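Local coordinates for single-stranded DNA-binding protein WHY1, chloroplastic (Solanum tuberosum, PDB 1L3A), which binds single-stranded DNA and, as a homotetramer, activates transcription of the pathogenesis-related gene PR-10a, at residues 72-76 / 186-190. Coordinates in Å, arbitrary orientation, origin at the centre of the assembly. Numbering follows the deposited sequence.
Sequences REGMV and YLLGW
A single, nearly straight backbone hydrogen bond ties a break in strand 68-85 to the last turn of helix 170-188: Gly-74 N donates to Leu-187 O (3.0 Å, 173°). The CA atoms of Gly-74 and Leu-187 lie 4.3 Å apart, and those of Glu-73 and Leu-188 5.7 Å. Such closeness needs glycine at 74, since a CB would clash with Leu-187 CD2. Leu-187, an mt rotamer, spreads its branched end along the strand, CD2 3.7 Å from Met-75 N and CD1 4.5 Å from Val-76 CG2; Val-101 and Ile-104 of helix 101-108 adjoin this apolar patch. The CA-to-CB bond of Glu-73 points sideways; its OE2 lies 3.7 Å from Leu-188 CD2, a van der Waals contact, and both residues pack on Tyr-42 of a second subunit. Gly-189, at phi/psi 81/10, takes the left-handed conformation that suits glycine; its N makes a weak 3.2 Å bond to Tyr-186 O, and Trp-190 N reaches back to the carbonyl five residues earlier. Together these form a Schellman motif with Gly-189 as C-prime, the helix docking by its C-terminus on an interrupted strand of the Whirly fold.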
# COMPACT_ATOMS: atom_id res chain seq x y z
N ARG C 72 12.85 16.82 -11.13
CA ARG C 72 13.26 15.56 -11.75
C ARG C 72 12.79 14.43 -10.85
O ARG C 72 13.04 14.45 -9.65
CB ARG C 72 14.78 15.53 -11.92
CG ARG C 72 15.32 14.36 -12.74
CD ARG C 72 16.58 14.77 -13.48
NE ARG C 72 16.28 15.83 -14.45
CZ ARG C 72 17.19 16.62 -15.02
NH1 ARG C 72 18.48 16.48 -14.74
NH2 ARG C 72 16.81 17.55 -15.89
N GLU C 73 12.09 13.46 -11.42
CA GLU C 73 11.59 12.35 -10.62
C GLU C 73 12.71 11.39 -10.25
O GLU C 73 13.74 11.32 -10.91
CB GLU C 73 10.54 11.56 -11.41
CG GLU C 73 9.51 12.40 -12.12
CD GLU C 73 8.48 11.54 -12.83
OE1 GLU C 73 8.88 10.54 -13.49
OE2 GLU C 73 7.28 11.86 -12.73
N GLY C 74 12.51 10.66 -9.17
CA GLY C 74 13.50 9.68 -8.79
C GLY C 74 13.29 8.48 -9.71
O GLY C 74 12.42 8.51 -10.59
N MET C 75 14.09 7.44 -9.52
CA MET C 75 14.00 6.22 -10.32
C MET C 75 14.65 5.05 -9.59
O MET C 75 15.19 5.20 -8.50
CB MET C 75 14.69 6.43 -11.67
CG MET C 75 16.10 6.96 -11.52
SD MET C 75 16.74 7.71 -13.03
CE MET C 75 15.88 9.30 -13.03
N VAL C 76 14.58 3.89 -10.21
CA VAL C 76 15.19 2.69 -9.68
C VAL C 76 16.28 2.26 -10.67
O VAL C 76 16.05 2.18 -11.88
CB VAL C 76 14.14 1.55 -9.53
CG1 VAL C 76 14.86 0.21 -9.35
CG2 VAL C 76 13.24 1.83 -8.31
N TYR C 186 7.66 8.24 -2.95
CA TYR C 186 8.87 8.97 -2.62
C TYR C 186 9.60 9.42 -3.88
O TYR C 186 10.24 10.47 -3.87
CB TYR C 186 9.82 8.12 -1.76
CG TYR C 186 9.22 7.74 -0.44
CD1 TYR C 186 8.43 6.60 -0.31
CD2 TYR C 186 9.37 8.56 0.68
CE1 TYR C 186 7.80 6.28 0.90
CE2 TYR C 186 8.76 8.26 1.89
CZ TYR C 186 7.96 7.12 2.00
OH TYR C 186 7.29 6.84 3.17
N LEU C 187 9.50 8.63 -4.95
CA LEU C 187 10.15 9.00 -6.21
C LEU C 187 9.39 10.15 -6.86
O LEU C 187 9.92 10.87 -7.69
CB LEU C 187 10.18 7.81 -7.18
CG LEU C 187 10.86 6.50 -6.81
CD1 LEU C 187 10.85 5.58 -8.05
CD2 LEU C 187 12.28 6.72 -6.33
N LEU C 188 8.12 10.31 -6.50
CA LEU C 188 7.31 11.39 -7.05
C LEU C 188 7.37 12.61 -6.12
O LEU C 188 6.92 13.70 -6.48
CB LEU C 188 5.85 10.90 -7.20
CG LEU C 188 5.61 9.80 -8.26
CD1 LEU C 188 4.20 9.23 -8.13
CD2 LEU C 188 5.81 10.39 -9.65
N GLY C 189 7.94 12.42 -4.94
CA GLY C 189 8.06 13.50 -3.98
C GLY C 189 6.80 13.76 -3.17
O GLY C 189 6.72 14.74 -2.44
N TRP C 190 5.83 12.86 -3.28
CA TRP C 190 4.56 13.01 -2.58
C TRP C 190 4.65 12.92 -1.06
O TRP C 190 3.71 13.29 -0.36
CB TRP C 190 3.56 11.99 -3.13
CG TRP C 190 3.00 12.40 -4.46
CD1 TRP C 190 3.66 13.08 -5.45
CD2 TRP C 190 1.68 12.16 -4.95
NE1 TRP C 190 2.83 13.27 -6.53
CE2 TRP C 190 1.61 12.71 -6.24
CE3 TRP C 190 0.55 11.53 -4.42
CZ2 TRP C 190 0.45 12.65 -7.02
CZ3 TRP C 190 -0.61 11.47 -5.19
CH2 TRP C 190 -0.65 12.03 -6.48